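Local coordinates for glycoside hydrolase family 16 protein (Akkermansia muciniphila, PDB 6T2N), which probably cleaves internal beta-galactosidic linkages in the O-glycan chains of mucin, acting as an endo-beta-galactosidase of a human gut bacterium, at residues N185-L199 and A209-S221. Numbering follows the deposited sequence.
Sequences NISQQPDVVYSTFHL and ASRGGTVKIENLS
Asp191, just ahead of strand 192-198, reaches over the turn that follows strand 211-216. Asp191 CB lies 4.0 Å from Lys216 CE, whose long chain leans along it, and faces Ile217 O. Chi1 of -74° sets CG beside the backbone N, near both Ile217 O and Asn219 N, and carries the carboxylate onto the turn. There Asp191 OD1 accepts Leu220 N at 3.2 Å, the donor standing some 50° out of the carboxylate plane, and OD2 takes a weak bond from the Asn219 N. A short acid suits this place, since its two oxygens meet successive backbone amides while Asp191 O accepts Ile217 N at 2.7 Å.

Beyond it the strands run antiparallel, joined by paired backbone bonds at Val193–Val215, Ser195–Gly213 and Phe197–Arg211. Branched Val193 points to the inner face, beside Val215: Val193 CG2 meets Leu220 CD2 at 3.8 Å, the two side chains crossing at about a right angle, and both rest on Tyr227 of strand 225-231. Farther along, Phe197 packs on Ile236, Leu238 and Ile248 of the opposing sheet, while Ser195 OG hydrogen-bonds to Met182 O. The other face carries Tyr194 and Thr196. Gly212, with no CB, lets Thr196 OG1 lie 3.5 Å from Gly212 CA. His198 ND1 lies 3.6 Å from Ser210 CB and hydrogen-bonds to Asp208 OD2, and NE2 to Asp181 OD2.

A largely apolar face, bearing Val193, Val215 and Phe197, turned to a second sheet, and a more polar face turned outward mark this antiparallel pair, at its sheet's margin, as part of the beta-sandwich jelly roll of glycoside hydrolase family 16.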
loop_
_atom_site.group_PDB
_atom_site.type_symbol
_atom_site.label_atom_id
_atom_site.label_comp_id
_atom_site.label_asym_id
_atom_site.label_seq_id
_atom_site.Cartn_x
_atom_site.Cartn_y
_atom_site.Cartn_z
ATOM N N ASN A 185 8.847 -1.306 -5.101
ATOM C CA ASN A 185 10.174 -1.847 -5.499
ATOM C C ASN A 185 9.967 -2.401 -6.889
ATOM O O ASN A 185 8.872 -2.931 -7.050
ATOM C CB ASN A 185 10.602 -2.926 -4.502
ATOM C CG ASN A 185 11.911 -3.605 -4.834
ATOM O OD1 ASN A 185 12.977 -2.980 -4.858
ATOM N ND2 ASN A 185 11.828 -4.901 -5.088
ATOM N N ILE A 186 10.908 -2.309 -7.830
ATOM C CA ILE A 186 10.682 -3.060 -9.103
ATOM C C ILE A 186 11.938 -3.838 -9.524
ATOM O O ILE A 186 13.052 -3.327 -9.280
ATOM C CB ILE A 186 10.132 -2.130 -10.196
ATOM C CG1 ILE A 186 11.056 -0.934 -10.443
ATOM C CG2 ILE A 186 8.697 -1.673 -9.873
ATOM C CD1 ILE A 186 10.799 -0.241 -11.772
ATOM N N SER A 187 11.739 -5.026 -10.119
ATOM C CA SER A 187 12.766 -6.025 -10.531
ATOM C C SER A 187 14.085 -5.415 -11.025
ATOM O O SER A 187 15.152 -5.914 -10.609
ATOM C CB SER A 187 12.240 -6.854 -11.623
ATOM O OG SER A 187 10.879 -7.080 -11.417
ATOM N N GLN A 188 14.015 -4.520 -12.014
ATOM C CA GLN A 188 15.172 -3.790 -12.591
ATOM C C GLN A 188 15.278 -2.561 -11.697
ATOM O O GLN A 188 14.307 -1.822 -11.683
ATOM C CB GLN A 188 14.949 -3.605 -14.108
ATOM C CG GLN A 188 14.098 -2.431 -14.566
ATOM C CD GLN A 188 12.640 -2.457 -14.152
ATOM O OE1 GLN A 188 12.224 -3.230 -13.292
ATOM N NE2 GLN A 188 11.835 -1.583 -14.749
ATOM N N GLN A 189 16.310 -2.444 -10.858
ATOM C CA GLN A 189 16.332 -1.576 -9.629
ATOM C C GLN A 189 15.720 -2.282 -8.413
ATOM O O GLN A 189 14.825 -1.731 -7.761
ATOM C CB GLN A 189 15.585 -0.248 -9.820
ATOM C CG GLN A 189 16.175 0.629 -10.910
ATOM C CD GLN A 189 15.511 1.976 -10.979
ATOM O OE1 GLN A 189 14.331 2.128 -11.361
ATOM N NE2 GLN A 189 16.308 2.966 -10.643
ATOM N N PRO A 190 16.218 -3.478 -8.020
ATOM C CA PRO A 190 15.678 -4.210 -6.870
ATOM C C PRO A 190 16.210 -3.810 -5.486
ATOM O O PRO A 190 15.618 -4.263 -4.519
ATOM C CB PRO A 190 16.141 -5.649 -7.130
ATOM C CG PRO A 190 17.451 -5.487 -7.865
ATOM C CD PRO A 190 17.336 -4.200 -8.652
ATOM N N ASP A 191 17.302 -3.033 -5.429
ATOM C CA ASP A 191 17.842 -2.448 -4.166
ATOM C C ASP A 191 17.257 -1.037 -3.911
ATOM O O ASP A 191 17.581 -0.422 -2.879
ATOM C CB ASP A 191 19.377 -2.446 -4.193
ATOM C CG ASP A 191 19.999 -3.822 -3.994
ATOM O OD1 ASP A 191 19.238 -4.726 -3.604
ATOM O OD2 ASP A 191 21.252 -3.974 -4.228
ATOM N N VAL A 192 16.415 -0.529 -4.809
ATOM C CA VAL A 192 15.819 0.822 -4.666
ATOM C C VAL A 192 14.403 0.691 -4.110
ATOM O O VAL A 192 13.553 -0.021 -4.757
ATOM C CB VAL A 192 15.801 1.586 -5.998
ATOM C CG1 VAL A 192 15.145 2.950 -5.821
ATOM C CG2 VAL A 192 17.181 1.722 -6.614
ATOM N N VAL A 193 14.182 1.434 -3.021
ATOM C CA VAL A 193 12.871 1.767 -2.387
ATOM C C VAL A 193 12.390 3.126 -2.913
ATOM O O VAL A 193 13.119 4.146 -2.672
ATOM C CB VAL A 193 12.988 1.859 -0.851
ATOM C CG1 VAL A 193 11.658 2.199 -0.210
ATOM C CG2 VAL A 193 13.551 0.602 -0.211
ATOM N N TYR A 194 11.197 3.132 -3.530
ATOM C CA TYR A 194 10.378 4.308 -3.902
ATOM C C TYR A 194 9.299 4.546 -2.857
ATOM O O TYR A 194 8.504 3.652 -2.648
ATOM C CB TYR A 194 9.656 4.047 -5.221
ATOM C CG TYR A 194 10.566 4.034 -6.420
ATOM C CD1 TYR A 194 11.242 2.882 -6.801
ATOM C CD2 TYR A 194 10.778 5.186 -7.167
ATOM C CE1 TYR A 194 12.115 2.874 -7.882
ATOM C CE2 TYR A 194 11.644 5.190 -8.251
ATOM C CZ TYR A 194 12.320 4.033 -8.614
ATOM O OH TYR A 194 13.169 4.042 -9.690
ATOM N N SER A 195 9.247 5.731 -2.258
ATOM C CA SER A 195 8.086 6.268 -1.495
ATOM C C SER A 195 7.611 7.559 -2.169
ATOM O O SER A 195 8.464 8.294 -2.750
ATOM C CB SER A 195 8.438 6.487 -0.082
ATOM O OG SER A 195 9.432 5.545 0.312
ATOM N N THR A 196 6.291 7.727 -2.251
ATOM C CA THR A 196 5.650 8.489 -3.355
ATOM C C THR A 196 4.253 8.897 -2.889
ATOM O O THR A 196 3.595 8.094 -2.240
ATOM C CB THR A 196 5.766 7.733 -4.696
ATOM O OG1 THR A 196 7.127 7.594 -5.129
ATOM C CG2 THR A 196 5.114 8.444 -5.857
ATOM N N PHE A 197 3.910 10.178 -3.097
ATOM C CA PHE A 197 2.576 10.768 -2.824
ATOM C C PHE A 197 1.935 11.162 -4.154
ATOM O O PHE A 197 2.669 11.554 -5.087
ATOM C CB PHE A 197 2.743 11.959 -1.900
ATOM C CG PHE A 197 3.365 11.530 -0.571
ATOM C CD1 PHE A 197 2.601 11.152 0.457
ATOM C CD2 PHE A 197 4.747 11.750 -0.370
ATOM C CE1 PHE A 197 3.190 11.010 1.690
ATOM C CE2 PHE A 197 5.332 11.615 0.871
ATOM C CZ PHE A 197 4.547 11.252 1.900
ATOM N N HIS A 198 0.635 10.940 -4.276
ATOM C CA HIS A 198 -0.093 11.110 -5.556
ATOM C C HIS A 198 -1.296 11.896 -5.138
ATOM O O HIS A 198 -1.836 11.589 -4.040
ATOM C CB HIS A 198 -0.589 9.802 -6.221
ATOM C CG HIS A 198 0.450 8.816 -6.640
ATOM N ND1 HIS A 198 1.029 8.851 -7.889
ATOM C CD2 HIS A 198 1.020 7.791 -5.979
ATOM C CE1 HIS A 198 1.909 7.893 -7.989
ATOM N NE2 HIS A 198 1.930 7.233 -6.823
ATOM N N LEU A 199 -1.658 12.849 -5.983
ATOM C CA LEU A 199 -2.609 13.962 -5.693
ATOM C C LEU A 199 -2.673 14.870 -6.904
ATOM O O LEU A 199 -1.732 14.851 -7.750
ATOM C CB LEU A 199 -2.202 14.777 -4.463
ATOM C CG LEU A 199 -1.060 15.780 -4.574
ATOM C CD1 LEU A 199 -1.220 16.694 -3.388
ATOM C CD2 LEU A 199 0.337 15.174 -4.526
ATOM N N ALA A 209 -0.102 14.819 -9.880
ATOM C CA ALA A 209 1.036 15.705 -9.557
ATOM C C ALA A 209 1.746 15.016 -8.414
ATOM O O ALA A 209 1.553 15.411 -7.273
ATOM C CB ALA A 209 0.601 17.109 -9.178
ATOM N N SER A 210 2.448 13.946 -8.720
ATOM C CA SER A 210 3.036 13.076 -7.682
ATOM C C SER A 210 4.346 13.715 -7.223
ATOM O O SER A 210 4.914 14.536 -7.955
ATOM C CB SER A 210 3.207 11.675 -8.193
ATOM O OG SER A 210 4.341 11.617 -9.046
ATOM N N ARG A 211 4.748 13.403 -6.007
ATOM C CA ARG A 211 6.052 13.759 -5.406
ATOM C C ARG A 211 6.596 12.482 -4.786
ATOM O O ARG A 211 5.803 11.811 -4.101
ATOM C CB ARG A 211 5.820 14.843 -4.360
ATOM C CG ARG A 211 4.634 15.751 -4.669
ATOM C CD ARG A 211 4.721 17.009 -3.831
ATOM N NE ARG A 211 3.502 17.795 -3.912
ATOM C CZ ARG A 211 3.219 18.845 -3.134
ATOM N NH1 ARG A 211 4.100 19.256 -2.239
ATOM N NH2 ARG A 211 2.072 19.498 -3.261
ATOM N N GLY A 212 7.828 12.091 -5.095
ATOM C CA GLY A 212 8.380 10.834 -4.564
ATOM C C GLY A 212 9.866 10.935 -4.382
ATOM O O GLY A 212 10.485 11.687 -5.077
ATOM N N GLY A 213 10.424 10.205 -3.440
ATOM C CA GLY A 213 11.880 10.048 -3.307
ATOM C C GLY A 213 12.243 8.587 -3.375
ATOM O O GLY A 213 11.352 7.787 -3.639
ATOM N N THR A 214 13.513 8.290 -3.170
ATOM C CA THR A 214 14.140 6.966 -3.327
ATOM C C THR A 214 15.231 6.838 -2.262
ATOM O O THR A 214 15.919 7.828 -2.011
ATOM C CB THR A 214 14.722 6.814 -4.741
ATOM O OG1 THR A 214 16.134 7.076 -4.804
ATOM C CG2 THR A 214 14.045 7.726 -5.727
ATOM N N VAL A 215 15.413 5.665 -1.669
ATOM C CA VAL A 215 16.747 5.276 -1.123
ATOM C C VAL A 215 17.122 3.913 -1.719
ATOM O O VAL A 215 16.204 3.087 -2.007
ATOM C CB VAL A 215 16.798 5.292 0.415
ATOM C CG1 VAL A 215 16.264 6.593 0.954
ATOM C CG2 VAL A 215 16.045 4.135 1.041
ATOM N N LYS A 216 18.421 3.743 -1.974
ATOM C CA LYS A 216 19.069 2.460 -2.317
ATOM C C LYS A 216 19.420 1.795 -0.985
ATOM O O LYS A 216 20.079 2.440 -0.171
ATOM C CB LYS A 216 20.289 2.692 -3.216
ATOM C CG LYS A 216 20.854 1.434 -3.870
ATOM C CD LYS A 216 21.540 1.608 -5.236
ATOM C CE LYS A 216 21.493 0.339 -6.083
ATOM N NZ LYS A 216 22.783 0.019 -6.754
ATOM N N ILE A 217 18.937 0.578 -0.741
ATOM C CA ILE A 217 19.505 -0.315 0.307
ATOM C C ILE A 217 20.155 -1.524 -0.389
ATOM O O ILE A 217 19.488 -2.177 -1.181
ATOM C CB ILE A 217 18.408 -0.670 1.313
ATOM C CG1 ILE A 217 18.011 0.563 2.104
ATOM C CG2 ILE A 217 18.854 -1.781 2.245
ATOM C CD1 ILE A 217 16.757 0.375 2.922
ATOM N N GLU A 218 21.434 -1.794 -0.138
ATOM C CA GLU A 218 22.180 -2.850 -0.873
ATOM C C GLU A 218 21.755 -4.232 -0.361
ATOM O O GLU A 218 21.650 -4.396 0.861
ATOM C CB GLU A 218 23.675 -2.606 -0.762
ATOM C CG GLU A 218 24.332 -2.334 -2.095
ATOM C CD GLU A 218 25.805 -2.680 -1.968
ATOM O OE1 GLU A 218 26.493 -2.065 -1.119
ATOM O OE2 GLU A 218 26.247 -3.620 -2.645
ATOM N N ASN A 219 21.472 -5.164 -1.279
ATOM C CA ASN A 219 20.769 -6.456 -1.027
ATOM C C ASN A 219 19.561 -6.243 -0.091
ATOM O O ASN A 219 19.614 -6.619 1.082
ATOM C CB ASN A 219 21.765 -7.491 -0.513
ATOM C CG ASN A 219 23.119 -7.418 -1.196
ATOM O OD1 ASN A 219 24.078 -6.919 -0.623
ATOM N ND2 ASN A 219 23.212 -7.926 -2.411
ATOM N N LEU A 220 18.490 -5.645 -0.597
ATOM C CA LEU A 220 17.339 -5.181 0.220
ATOM C C LEU A 220 16.413 -6.375 0.467
ATOM O O LEU A 220 15.500 -6.332 1.373
ATOM C CB LEU A 220 16.673 -4.051 -0.578
ATOM C CG LEU A 220 15.221 -3.720 -0.255
ATOM C CD1 LEU A 220 15.127 -3.001 1.079
ATOM C CD2 LEU A 220 14.611 -2.893 -1.375
ATOM N N SER A 221 16.608 -7.394 -0.365
ATOM C CA SER A 221 15.820 -8.644 -0.340
ATOM C C SER A 221 16.382 -9.562 0.745
ATOM O O SER A 221 15.626 -10.405 1.206
ATOM C CB SER A 221 15.819 -9.298 -1.670
ATOM O OG SER A 221 17.154 -9.455 -2.110
#